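Local coordinates for PpBBE-like 1 D396N (Physcomitrella patens subsp. patens, PDB 6EO5), which oxidises cellobiose as a flavin-dependent berberine bridge enzyme-like oxidase of the VAO family, with FAD probably held by two covalent bonds, at residues A23-R37 with A47-Q59. Sequence-based numbering, arbitrary orientation.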
ATOM      1  N   ALA A  23      -4.436 -28.100  -6.932  1.00 81.18           N
ATOM      2  CA  ALA A  23      -3.472 -27.131  -6.442  1.00 76.10           C
ATOM      3  C   ALA A  23      -2.802 -27.649  -5.172  1.00 76.12           C
ATOM      4  O   ALA A  23      -3.348 -28.489  -4.451  1.00 80.30           O
ATOM      5  CB  ALA A  23      -4.150 -25.792  -6.172  1.00 78.04           C
ATOM      6  N   ARG A  24      -1.602 -27.142  -4.907  1.00 72.61           N
ATOM      7  CA  ARG A  24      -0.934 -27.444  -3.646  1.00 70.37           C
ATOM      8  C   ARG A  24      -1.742 -26.896  -2.472  1.00 77.85           C
ATOM      9  O   ARG A  24      -2.376 -25.841  -2.573  1.00 75.98           O
ATOM     10  CB  ARG A  24       0.471 -26.846  -3.654  1.00 70.48           C
ATOM     11  CG  ARG A  24       1.203 -26.934  -2.334  1.00 72.08           C
ATOM     12  CD  ARG A  24       2.662 -26.552  -2.519  1.00 73.02           C
ATOM     13  NE  ARG A  24       2.838 -25.205  -3.066  1.00 77.82           N
ATOM     14  CZ  ARG A  24       3.154 -24.139  -2.331  1.00 79.47           C
ATOM     15  NH1 ARG A  24       3.317 -24.274  -1.016  1.00 74.24           N
ATOM     16  NH2 ARG A  24       3.305 -22.944  -2.903  1.00 75.51           N
ATOM     17  N   THR A  25      -1.746 -27.632  -1.354  1.00 75.71           N
ATOM     18  CA  THR A  25      -2.458 -27.195  -0.159  1.00 69.96           C
ATOM     19  C   THR A  25      -1.596 -27.427   1.072  1.00 72.54           C
ATOM     20  O   THR A  25      -0.579 -28.120   1.031  1.00 74.83           O
ATOM     21  CB  THR A  25      -3.802 -27.915   0.031  1.00 74.03           C
ATOM     22  OG1 THR A  25      -3.580 -29.316   0.246  1.00 73.47           O
ATOM     23  CG2 THR A  25      -4.717 -27.696  -1.170  1.00 72.22           C
ATOM     24  N   ALA A  26      -2.017 -26.819   2.177  1.00 73.05           N
ATOM     25  CA  ALA A  26      -1.435 -27.074   3.487  1.00 75.61           C
ATOM     26  C   ALA A  26      -2.549 -26.982   4.517  1.00 77.55           C
ATOM     27  O   ALA A  26      -3.356 -26.048   4.474  1.00 76.83           O
ATOM     28  CB  ALA A  26      -0.316 -26.082   3.818  1.00 74.35           C
ATOM     29  N   PHE A  27      -2.605 -27.960   5.426  1.00 73.63           N
ATOM     30  CA  PHE A  27      -3.723 -28.064   6.348  1.00 72.02           C
ATOM     31  C   PHE A  27      -3.227 -28.064   7.791  1.00 72.69           C
ATOM     32  O   PHE A  27      -2.075 -28.432   8.054  1.00 74.25           O
ATOM     33  CB  PHE A  27      -4.548 -29.331   6.072  1.00 73.17           C
ATOM     34  CG  PHE A  27      -5.600 -29.144   5.016  1.00 72.97           C
ATOM     35  CD1 PHE A  27      -5.285 -29.266   3.673  1.00 75.98           C
ATOM     36  CD2 PHE A  27      -6.903 -28.827   5.366  1.00 78.25           C
ATOM     37  CE1 PHE A  27      -6.252 -29.082   2.690  1.00 76.36           C
ATOM     38  CE2 PHE A  27      -7.882 -28.642   4.387  1.00 79.15           C
ATOM     39  CZ  PHE A  27      -7.555 -28.768   3.050  1.00 77.17           C
ATOM     40  N   PRO A  28      -4.061 -27.622   8.738  1.00 69.21           N
ATOM     41  CA  PRO A  28      -3.581 -27.410  10.111  1.00 68.67           C
ATOM     42  C   PRO A  28      -2.904 -28.648  10.673  1.00 70.95           C
ATOM     43  O   PRO A  28      -3.327 -29.780  10.433  1.00 74.91           O
ATOM     44  CB  PRO A  28      -4.860 -27.077  10.882  1.00 62.73           C
ATOM     45  CG  PRO A  28      -5.765 -26.489   9.853  1.00 63.69           C
ATOM     46  CD  PRO A  28      -5.473 -27.225   8.582  1.00 65.00           C
ATOM     47  N   GLY A  29      -1.835 -28.425  11.419  1.00 73.46           N
ATOM     48  CA  GLY A  29      -1.090 -29.504  12.011  1.00 73.57           C
ATOM     49  C   GLY A  29       0.126 -29.934  11.227  1.00 75.12           C
ATOM     50  O   GLY A  29       0.955 -30.678  11.764  1.00 79.32           O
ATOM     51  N   THR A  30       0.263 -29.493   9.983  1.00 75.35           N
ATOM     52  CA  THR A  30       1.432 -29.802   9.173  1.00 76.76           C
ATOM     53  C   THR A  30       2.448 -28.661   9.215  1.00 78.01           C
ATOM     54  O   THR A  30       2.157 -27.539   9.638  1.00 78.34           O
ATOM     55  CB  THR A  30       1.030 -30.076   7.727  1.00 75.85           C
ATOM     56  OG1 THR A  30       0.742 -28.837   7.077  1.00 75.53           O
ATOM     57  CG2 THR A  30      -0.205 -30.955   7.682  1.00 73.48           C
ATOM     58  N   SER A  31       3.660 -28.968   8.767  1.00 77.23           N
ATOM     59  CA  SER A  31       4.710 -27.961   8.759  1.00 78.91           C
ATOM     60  C   SER A  31       4.553 -26.980   7.603  1.00 81.71           C
ATOM     61  O   SER A  31       5.032 -25.843   7.694  1.00 82.23           O
ATOM     62  CB  SER A  31       6.081 -28.632   8.687  1.00 81.79           C
ATOM     63  OG  SER A  31       6.323 -29.124   7.381  1.00 85.97           O
ATOM     64  N   GLU A  32       3.910 -27.400   6.507  1.00 80.27           N
ATOM     65  CA  GLU A  32       3.634 -26.475   5.410  1.00 78.56           C
ATOM     66  C   GLU A  32       2.668 -25.391   5.858  1.00 77.83           C
ATOM     67  O   GLU A  32       2.875 -24.204   5.582  1.00 78.76           O
ATOM     68  CB  GLU A  32       3.059 -27.220   4.200  1.00 80.47           C
ATOM     69  CG  GLU A  32       3.907 -28.364   3.666  1.00 80.79           C
ATOM     70  CD  GLU A  32       3.825 -29.599   4.543  1.00 89.88           C
ATOM     71  OE1 GLU A  32       2.713 -29.903   5.060  1.00 81.53           O
ATOM     72  OE2 GLU A  32       4.881 -30.248   4.728  1.00 91.26           O
ATOM     73  N   TYR A  33       1.599 -25.794   6.551  1.00 76.77           N
ATOM     74  CA  TYR A  33       0.631 -24.849   7.094  1.00 75.46           C
ATOM     75  C   TYR A  33       1.286 -23.901   8.092  1.00 76.95           C
ATOM     76  O   TYR A  33       0.993 -22.699   8.102  1.00 74.81           O
ATOM     77  CB  TYR A  33      -0.518 -25.628   7.735  1.00 69.71           C
ATOM     78  CG  TYR A  33      -1.572 -24.841   8.481  1.00 67.45           C
ATOM     79  CD1 TYR A  33      -1.424 -24.543   9.833  1.00 68.95           C
ATOM     80  CD2 TYR A  33      -2.749 -24.453   7.853  1.00 68.50           C
ATOM     81  CE1 TYR A  33      -2.408 -23.851  10.529  1.00 65.30           C
ATOM     82  CE2 TYR A  33      -3.745 -23.760   8.542  1.00 64.15           C
ATOM     83  CZ  TYR A  33      -3.566 -23.467   9.878  1.00 64.74           C
ATOM     84  OH  TYR A  33      -4.545 -22.782  10.567  1.00 68.10           O
ATOM     85  N   SER A  34       2.189 -24.419   8.927  1.00 73.03           N
ATOM     86  CA  SER A  34       2.860 -23.569   9.904  1.00 70.01           C
ATOM     87  C   SER A  34       3.672 -22.465   9.232  1.00 74.25           C
ATOM     88  O   SER A  34       3.560 -21.287   9.596  1.00 73.07           O
ATOM     89  CB  SER A  34       3.749 -24.413  10.801  1.00 71.15           C
ATOM     90  OG  SER A  34       4.723 -23.590  11.403  1.00 76.29           O
ATOM     91  N   THR A  35       4.503 -22.816   8.247  1.00 74.52           N
ATOM     92  CA  THR A  35       5.282 -21.772   7.594  1.00 74.37           C
ATOM     93  C   THR A  35       4.420 -20.893   6.692  1.00 73.16           C
ATOM     94  O   THR A  35       4.791 -19.743   6.430  1.00 72.34           O
ATOM     95  CB  THR A  35       6.452 -22.369   6.797  1.00 75.70           C
ATOM     96  OG1 THR A  35       5.964 -22.958   5.592  1.00 78.21           O
ATOM     97  CG2 THR A  35       7.188 -23.427   7.611  1.00 74.23           C
ATOM     98  N   ALA A  36       3.274 -21.391   6.230  1.00 66.94           N
ATOM     99  CA  ALA A  36       2.403 -20.557   5.417  1.00 63.51           C
ATOM    100  C   ALA A  36       1.747 -19.449   6.229  1.00 68.32           C
ATOM    101  O   ALA A  36       1.270 -18.469   5.647  1.00 69.75           O
ATOM    102  CB  ALA A  36       1.330 -21.408   4.735  1.00 64.77           C
ATOM    103  N   ARG A  37       1.715 -19.578   7.558  1.00 67.52           N
ATOM    104  CA  ARG A  37       1.075 -18.571   8.394  1.00 67.07           C
ATOM    105  C   ARG A  37       1.853 -17.264   8.457  1.00 70.14           C
ATOM    106  O   ARG A  37       1.336 -16.288   9.015  1.00 69.90           O
ATOM    107  CB  ARG A  37       0.883 -19.113   9.799  1.00 59.80           C
ATOM    108  CG  ARG A  37       0.036 -20.350   9.835  1.00 68.66           C
ATOM    109  CD  ARG A  37      -0.134 -20.850  11.243  1.00 67.82           C
ATOM    110  NE  ARG A  37      -1.027 -19.990  12.006  1.00 65.42           N
ATOM    111  CZ  ARG A  37      -1.569 -20.336  13.163  1.00 69.37           C
ATOM    112  NH1 ARG A  37      -1.302 -21.531  13.673  1.00 71.93           N
ATOM    113  NH2 ARG A  37      -2.382 -19.499  13.803  1.00 64.63           N
ATOM    114  N   ALA A  47      -5.684 -18.388  12.381  1.00 67.30           N
ATOM    115  CA  ALA A  47      -5.446 -19.767  11.959  1.00 68.37           C
ATOM    116  C   ALA A  47      -6.453 -20.167  10.892  1.00 66.71           C
ATOM    117  O   ALA A  47      -7.616 -20.435  11.227  1.00 67.00           O
ATOM    118  CB  ALA A  47      -5.543 -20.711  13.156  1.00 63.31           C
ATOM    119  N   PRO A  48      -6.070 -20.228   9.617  1.00 67.32           N
ATOM    120  CA  PRO A  48      -7.043 -20.533   8.558  1.00 68.65           C
ATOM    121  C   PRO A  48      -7.479 -21.991   8.605  1.00 67.14           C
ATOM    122  O   PRO A  48      -6.878 -22.823   9.285  1.00 66.43           O
ATOM    123  CB  PRO A  48      -6.273 -20.228   7.256  1.00 63.51           C
ATOM    124  CG  PRO A  48      -5.065 -19.454   7.657  1.00 61.03           C
ATOM    125  CD  PRO A  48      -4.743 -19.899   9.062  1.00 64.83           C
ATOM    126  N   SER A  49      -8.552 -22.292   7.857  1.00 68.93           N
ATOM    127  CA  SER A  49      -8.899 -23.686   7.577  1.00 67.92           C
ATOM    128  C   SER A  49      -7.811 -24.350   6.748  1.00 72.28           C
ATOM    129  O   SER A  49      -7.381 -25.471   7.038  1.00 74.50           O
ATOM    130  CB  SER A  49     -10.227 -23.788   6.819  1.00 68.61           C
ATOM    131  OG  SER A  49     -11.242 -22.988   7.378  1.00 75.26           O
ATOM    132  N   ALA A  50      -7.366 -23.673   5.695  1.00 73.27           N
ATOM    133  CA  ALA A  50      -6.367 -24.243   4.805  1.00 72.82           C
ATOM    134  C   ALA A  50      -5.762 -23.143   3.948  1.00 70.76           C
ATOM    135  O   ALA A  50      -6.348 -22.071   3.768  1.00 69.69           O
ATOM    136  CB  ALA A  50      -6.969 -25.333   3.914  1.00 72.91           C
ATOM    137  N   PHE A  51      -4.573 -23.434   3.426  1.00 71.08           N
ATOM    138  CA  PHE A  51      -3.940 -22.649   2.379  1.00 69.47           C
ATOM    139  C   PHE A  51      -4.010 -23.441   1.084  1.00 72.58           C
ATOM    140  O   PHE A  51      -3.670 -24.626   1.065  1.00 74.88           O
ATOM    141  CB  PHE A  51      -2.479 -22.345   2.715  1.00 66.69           C
ATOM    142  CG  PHE A  51      -2.291 -21.500   3.942  1.00 68.68           C
ATOM    143  CD1 PHE A  51      -2.238 -20.116   3.841  1.00 63.64           C
ATOM    144  CD2 PHE A  51      -2.144 -22.087   5.193  1.00 66.13           C
ATOM    145  CE1 PHE A  51      -2.056 -19.340   4.959  1.00 65.42           C
ATOM    146  CE2 PHE A  51      -1.956 -21.311   6.324  1.00 65.83           C
ATOM    147  CZ  PHE A  51      -1.914 -19.937   6.211  1.00 65.63           C
ATOM    148  N   VAL A  52      -4.462 -22.798   0.014  1.00 70.69           N
ATOM    149  CA  VAL A  52      -4.377 -23.353  -1.326  1.00 69.28           C
ATOM    150  C   VAL A  52      -3.541 -22.398  -2.166  1.00 72.73           C
ATOM    151  O   VAL A  52      -3.642 -21.175  -2.016  1.00 72.02           O
ATOM    152  CB  VAL A  52      -5.773 -23.597  -1.949  1.00 70.31           C
ATOM    153  CG1 VAL A  52      -6.614 -22.331  -1.945  1.00 72.34           C
ATOM    154  CG2 VAL A  52      -5.645 -24.166  -3.353  1.00 67.94           C
ATOM    155  N   PHE A  53      -2.687 -22.958  -3.029  1.00 76.12           N
ATOM    156  CA  PHE A  53      -1.704 -22.205  -3.802  1.00 69.91           C
ATOM    157  C   PHE A  53      -1.999 -22.396  -5.283  1.00 70.61           C
ATOM    158  O   PHE A  53      -1.336 -23.199  -5.953  1.00 72.09           O
ATOM    159  CB  PHE A  53      -0.286 -22.653  -3.464  1.00 68.09           C
ATOM    160  CG  PHE A  53       0.094 -22.419  -2.027  1.00 73.39           C
ATOM    161  CD1 PHE A  53      -0.327 -23.285  -1.031  1.00 70.22           C
ATOM    162  CD2 PHE A  53       0.880 -21.332  -1.669  1.00 73.53           C
ATOM    163  CE1 PHE A  53       0.028 -23.070   0.293  1.00 70.51           C
ATOM    164  CE2 PHE A  53       1.233 -21.114  -0.346  1.00 73.33           C
ATOM    165  CZ  PHE A  53       0.808 -21.985   0.634  1.00 67.48           C
ATOM    166  N   PRO A  54      -2.990 -21.685  -5.826  1.00 72.11           N
ATOM    167  CA  PRO A  54      -3.318 -21.855  -7.245  1.00 72.01           C
ATOM    168  C   PRO A  54      -2.151 -21.455  -8.124  1.00 74.47           C
ATOM    169  O   PRO A  54      -1.427 -20.499  -7.827  1.00 75.25           O
ATOM    170  CB  PRO A  54      -4.510 -20.916  -7.462  1.00 69.24           C
ATOM    171  CG  PRO A  54      -5.007 -20.584  -6.132  1.00 76.55           C
ATOM    172  CD  PRO A  54      -3.863 -20.697  -5.176  1.00 72.57           C
ATOM    173  N   THR A  55      -1.976 -22.214  -9.209  1.00 72.29           N
ATOM    174  CA  THR A  55      -1.160 -21.802 -10.343  1.00 77.19           C
ATOM    175  C   THR A  55      -1.973 -21.587 -11.616  1.00 74.88           C
ATOM    176  O   THR A  55      -1.406 -21.120 -12.607  1.00 73.56           O
ATOM    177  CB  THR A  55      -0.049 -22.830 -10.622  1.00 71.27           C
ATOM    178  OG1 THR A  55      -0.642 -24.091 -10.947  1.00 80.27           O
ATOM    179  CG2 THR A  55       0.837 -23.012  -9.406  1.00 63.59           C
ATOM    180  N   THR A  56      -3.275 -21.902 -11.617  1.00 70.58           N
ATOM    181  CA  THR A  56      -4.135 -21.728 -12.783  1.00 73.46           C
ATOM    182  C   THR A  56      -5.456 -21.088 -12.375  1.00 77.12           C
ATOM    183  O   THR A  56      -5.896 -21.198 -11.227  1.00 78.11           O
ATOM    184  CB  THR A  56      -4.452 -23.058 -13.490  1.00 78.98           C
ATOM    185  OG1 THR A  56      -5.408 -23.804 -12.716  1.00 79.21           O
ATOM    186  CG2 THR A  56      -3.192 -23.886 -13.673  1.00 75.23           C
ATOM    187  N   VAL A  57      -6.101 -20.438 -13.350  1.00 76.35           N
ATOM    188  CA  VAL A  57      -7.428 -19.867 -13.119  1.00 73.09           C
ATOM    189  C   VAL A  57      -8.416 -20.959 -12.737  1.00 77.48           C
ATOM    190  O   VAL A  57      -9.299 -20.755 -11.894  1.00 81.30           O
ATOM    191  CB  VAL A  57      -7.907 -19.095 -14.362  1.00 69.77           C
ATOM    192  CG1 VAL A  57      -9.353 -18.659 -14.193  1.00 63.55           C
ATOM    193  CG2 VAL A  57      -7.014 -17.907 -14.628  1.00 65.46           C
ATOM    194  N   ALA A  58      -8.287 -22.136 -13.350  1.00 79.06           N
ATOM    195  CA  ALA A  58      -9.147 -23.255 -12.986  1.00 76.89           C
ATOM    196  C   ALA A  58      -9.081 -23.528 -11.492  1.00 79.05           C
ATOM    197  O   ALA A  58     -10.109 -23.778 -10.848  1.00 78.34           O
ATOM    198  CB  ALA A  58      -8.744 -24.502 -13.773  1.00 78.57           C
ATOM    199  N   GLN A  59      -7.874 -23.466 -10.918  1.00 78.74           N
ATOM    200  CA  GLN A  59      -7.708 -23.811  -9.510  1.00 79.41           C
ATOM    201  C   GLN A  59      -8.263 -22.720  -8.599  1.00 81.22           C
ATOM    202  O   GLN A  59      -8.794 -23.014  -7.517  1.00 75.93           O
ATOM    203  CB  GLN A  59      -6.234 -24.076  -9.215  1.00 77.22           C
ATOM    204  CG  GLN A  59      -5.701 -25.296  -9.925  1.00 77.26           C
ATOM    205  CD  GLN A  59      -4.248 -25.535  -9.630  1.00 80.19           C
ATOM    206  OE1 GLN A  59      -3.559 -24.656  -9.115  1.00 83.67           O
ATOM    207  NE2 GLN A  59      -3.767 -26.731  -9.944  1.00 81.32           N
TER
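Ala26 and Phe51 trade two backbone hydrogen bonds where strand 24-26 runs antiparallel to strand 50-53, at the edge of the four-stranded mixed sheet in the FAD-binding domain. The tight half is aromatic. Helix 31-36 crosses nearly at right angles to strand 50-53 (86°) and drops Ala36 CB over the centre of the Phe51 ring, 3.5 Å from its centroid. Phe51 points its edge at the Tyr33 face in an offset edge-to-face pair, planes 65° apart, while Pro28 CA covers one face of Tyr33. Farther along, Ala50 CB sits over one face of the Phe27 ring, a CH-pi contact, and Phe27 also leans on helix 14-21. The looser, solvent-facing side belongs to Arg24. Its chain leaves with CG anti to the backbone N (chi1 172°) and bends at chi3, which lays the guanidinium flat on Phe53 with CZ 3.7 Å from the ring centroid; Glu100 offers only a long, weak ion pair. Past Pro54, Gln59 OE1 accepts from Thr55 N and touches Ala23 CB. At the opposite end, Tyr33 OH gives its proton to a lone pair of Pro48 O, 2.7 Å away and in the carbonyl plane.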